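Local coordinates for XRE family transcriptional regulator (PDB 6F8H), which is the antitoxin GraA, a HigA-type helix-turn-helix protein that probably neutralises the toxin GraT and binds operator DNA to regulate its own operon, at residues 23-28 with 69-74. Numbering follows the deposited sequence.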
ATOM      1  N   GLU A  23      -1.368  14.328  14.347  1.00 26.38           N
ATOM      2  CA  GLU A  23      -2.082  14.356  15.639  1.00 27.63           C
ATOM      3  C   GLU A  23      -1.311  13.671  16.760  1.00 32.88           C
ATOM      4  O   GLU A  23      -1.387  14.106  17.907  1.00 31.38           O
ATOM      5  CB  GLU A  23      -3.457  13.704  15.528  1.00 28.32           C
ATOM      6  CG  GLU A  23      -4.447  14.457  14.677  1.00 30.02           C
ATOM      7  CD  GLU A  23      -4.810  15.813  15.255  1.00 38.35           C
ATOM      8  OE1 GLU A  23      -4.705  15.999  16.490  1.00 40.83           O
ATOM      9  OE2 GLU A  23      -5.205  16.699  14.469  1.00 39.86           O
ATOM     10  N   GLU A  24      -0.574  12.607  16.438  1.00 26.98           N
ATOM     11  CA  GLU A  24       0.085  11.822  17.469  1.00 31.99           C
ATOM     12  C   GLU A  24       1.570  12.143  17.600  1.00 35.07           C
ATOM     13  O   GLU A  24       2.101  12.174  18.706  1.00 36.78           O
ATOM     14  CB  GLU A  24      -0.105  10.328  17.199  1.00 35.85           C
ATOM     15  CG  GLU A  24      -1.567   9.924  17.052  1.00 31.93           C
ATOM     16  CD  GLU A  24      -1.798   8.452  17.335  1.00 46.22           C
ATOM     17  OE1 GLU A  24      -0.862   7.806  17.854  1.00 51.62           O
ATOM     18  OE2 GLU A  24      -2.907   7.937  17.048  1.00 47.29           O
ATOM     19  N   PHE A  25       2.249  12.378  16.481  1.00 31.44           N
ATOM     20  CA  PHE A  25       3.681  12.642  16.538  1.00 34.30           C
ATOM     21  C   PHE A  25       3.987  14.127  16.601  1.00 37.65           C
ATOM     22  O   PHE A  25       4.665  14.573  17.523  1.00 40.30           O
ATOM     23  CB  PHE A  25       4.393  11.991  15.346  1.00 33.56           C
ATOM     24  CG  PHE A  25       4.440  10.512  15.446  1.00 26.89           C
ATOM     25  CD1 PHE A  25       3.378   9.746  15.018  1.00 25.57           C
ATOM     26  CD2 PHE A  25       5.528   9.880  16.034  1.00 33.95           C
ATOM     27  CE1 PHE A  25       3.404   8.362  15.140  1.00 29.74           C
ATOM     28  CE2 PHE A  25       5.561   8.504  16.165  1.00 28.72           C
ATOM     29  CZ  PHE A  25       4.496   7.738  15.720  1.00 26.02           C
ATOM     30  N   GLN A  26       3.466  14.896  15.647  1.00 33.51           N
ATOM     31  CA  GLN A  26       3.766  16.323  15.588  1.00 37.25           C
ATOM     32  C   GLN A  26       3.238  17.131  16.770  1.00 41.71           C
ATOM     33  O   GLN A  26       3.997  17.889  17.394  1.00 41.03           O
ATOM     34  CB  GLN A  26       3.228  16.946  14.297  1.00 30.85           C
ATOM     35  CG  GLN A  26       3.725  18.363  14.140  1.00 33.53           C
ATOM     36  CD  GLN A  26       3.298  19.001  12.845  1.00 35.76           C
ATOM     37  OE1 GLN A  26       2.252  18.662  12.281  1.00 33.43           O
ATOM     38  NE2 GLN A  26       4.111  19.926  12.354  1.00 28.60           N
ATOM     39  N   LYS A  27       1.946  16.985  17.066  1.00 41.09           N
ATOM     40  CA  LYS A  27       1.284  17.806  18.090  1.00 45.22           C
ATOM     41  C   LYS A  27       2.010  17.705  19.427  1.00 48.76           C
ATOM     42  O   LYS A  27       2.096  18.675  20.175  1.00 52.90           O
ATOM     43  CB  LYS A  27      -0.182  17.391  18.254  1.00 46.28           C
ATOM     44  CG  LYS A  27      -0.891  17.967  19.484  1.00 47.55           C
ATOM     45  CD  LYS A  27      -2.217  17.231  19.741  1.00 50.10           C
ATOM     46  CE  LYS A  27      -2.971  17.798  20.948  1.00 44.39           C
ATOM     47  NZ  LYS A  27      -2.822  16.947  22.161  1.00 44.14           N
ATOM     48  N   GLU A  28       2.551  16.523  19.698  1.00 45.39           N
ATOM     49  CA  GLU A  28       3.301  16.278  20.909  1.00 51.14           C
ATOM     50  C   GLU A  28       4.758  16.748  20.815  1.00 55.91           C
ATOM     51  O   GLU A  28       5.149  17.686  21.511  1.00 59.85           O
ATOM     52  CB  GLU A  28       3.257  14.792  21.244  1.00 52.92           C
ATOM     53  CG  GLU A  28       4.310  14.374  22.226  1.00 61.42           C
ATOM     54  CD  GLU A  28       4.443  12.869  22.327  1.00 65.53           C
ATOM     55  OE1 GLU A  28       3.854  12.153  21.481  1.00 58.98           O
ATOM     56  OE2 GLU A  28       5.141  12.413  23.259  1.00 67.00           O
ATOM     57  N   LEU A  69      11.401   8.231  13.505  1.00 25.75           N
ATOM     58  CA  LEU A  69      10.458   8.390  14.615  1.00 31.60           C
ATOM     59  C   LEU A  69      10.335   7.153  15.502  1.00 30.63           C
ATOM     60  O   LEU A  69       9.477   7.122  16.386  1.00 29.87           O
ATOM     61  CB  LEU A  69       9.061   8.764  14.087  1.00 26.84           C
ATOM     62  CG  LEU A  69       8.905  10.002  13.209  1.00 28.50           C
ATOM     63  CD1 LEU A  69       7.519  10.043  12.583  1.00 25.29           C
ATOM     64  CD2 LEU A  69       9.164  11.269  14.018  1.00 31.36           C
ATOM     65  N   ASP A  70      11.175   6.147  15.258  1.00 31.53           N
ATOM     66  CA  ASP A  70      11.200   4.915  16.064  1.00 38.22           C
ATOM     67  C   ASP A  70       9.933   4.056  15.950  1.00 33.90           C
ATOM     68  O   ASP A  70       9.326   3.683  16.959  1.00 34.10           O
ATOM     69  CB  ASP A  70      11.446   5.239  17.543  1.00 42.74           C
ATOM     70  CG  ASP A  70      12.859   5.716  17.809  1.00 51.16           C
ATOM     71  OD1 ASP A  70      13.792   5.133  17.214  1.00 51.39           O
ATOM     72  OD2 ASP A  70      13.033   6.667  18.608  1.00 50.92           O
ATOM     73  N   THR A  71       9.551   3.722  14.724  1.00 28.92           N
ATOM     74  CA  THR A  71       8.416   2.829  14.506  1.00 30.86           C
ATOM     75  C   THR A  71       8.860   1.719  13.584  1.00 31.92           C
ATOM     76  O   THR A  71       9.992   1.723  13.116  1.00 30.81           O
ATOM     77  CB  THR A  71       7.220   3.546  13.859  1.00 29.60           C
ATOM     78  OG1 THR A  71       7.535   3.816  12.490  1.00 27.71           O
ATOM     79  CG2 THR A  71       6.912   4.844  14.578  1.00 30.02           C
ATOM     80  N   THR A  72       7.969   0.782  13.297  1.00 28.91           N
ATOM     81  CA  THR A  72       8.222  -0.121  12.192  1.00 27.56           C
ATOM     82  C   THR A  72       7.807   0.595  10.895  1.00 30.05           C
ATOM     83  O   THR A  72       7.027   1.545  10.940  1.00 29.01           O
ATOM     84  CB  THR A  72       7.448  -1.429  12.332  1.00 30.82           C
ATOM     85  OG1 THR A  72       6.053  -1.176  12.128  1.00 27.99           O
ATOM     86  CG2 THR A  72       7.679  -2.053  13.723  1.00 30.70           C
ATOM     87  N   PRO A  73       8.324   0.149   9.738  1.00 28.23           N
ATOM     88  CA  PRO A  73       7.825   0.789   8.526  1.00 28.42           C
ATOM     89  C   PRO A  73       6.456   0.212   8.124  1.00 31.74           C
ATOM     90  O   PRO A  73       5.702   0.895   7.436  1.00 26.65           O
ATOM     91  CB  PRO A  73       8.914   0.485   7.493  1.00 27.74           C
ATOM     92  CG  PRO A  73       9.509  -0.794   7.952  1.00 32.79           C
ATOM     93  CD  PRO A  73       9.441  -0.778   9.462  1.00 32.05           C
ATOM     94  N   GLU A  74       6.124  -0.994   8.590  1.00 27.87           N
ATOM     95  CA  GLU A  74       4.795  -1.551   8.338  1.00 28.39           C
ATOM     96  C   GLU A  74       3.701  -0.664   8.953  1.00 26.05           C
ATOM     97  O   GLU A  74       2.633  -0.508   8.364  1.00 28.76           O
ATOM     98  CB  GLU A  74       4.689  -2.985   8.871  1.00 28.00           C
ATOM     99  CG  GLU A  74       5.372  -4.044   7.978  1.00 36.31           C
ATOM    100  CD  GLU A  74       6.885  -4.110   8.167  1.00 40.48           C
ATOM    101  OE1 GLU A  74       7.428  -3.363   9.016  1.00 33.25           O
ATOM    102  OE2 GLU A  74       7.526  -4.925   7.468  1.00 41.42           O
TER
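Phe25 and Leu69 each set CG anti to the carbonyl carbon, with chi1 at -71° and -56°, and these torsions bring the ring and the isobutyl group together. The contact lies in the helix-turn-helix domain of this XRE-family antitoxin. It joins helix 17-29 to the junction between helix 59-69 and helix 73-99. Leu69 CD1 sits over one face of the Phe25 ring, 4.0 Å from Phe25 CD2. The two side chains run at a slant to each other. Leu69 CB lies 4.1 Å from Phe25 CE2. The Phe25 and Thr71 side chains come at each other from opposite directions, and the methyl meets the far end of the ring.

No hydrogen bond links the two segments. The contact is apolar and small, with 130 Å² buried in all. Leu69 is buried, while Phe25 and Thr71 remain partly exposed. Phe25 also packs on Ile20 of its own helix and on Phe75, and its ring meets that of Trp76 with the planes at about 45°, while Leu69 touches Leu21 and the same Trp76.

Asp70 leaves the helix with positive phi, and its carboxylate forms a salt bridge with Arg102 of the second subunit. Thr72 is the N-cap of helix 73-99, with OG1 hydrogen-bonded to Phe75 N. Thr71 OG1 donates to Thr72 O at 2.8 Å, from above the carbonyl plane. The same chi1 that places OG1 there turns the methyl to the ring: Thr71 CG2 lies 3.9 Å from Phe25 CZ.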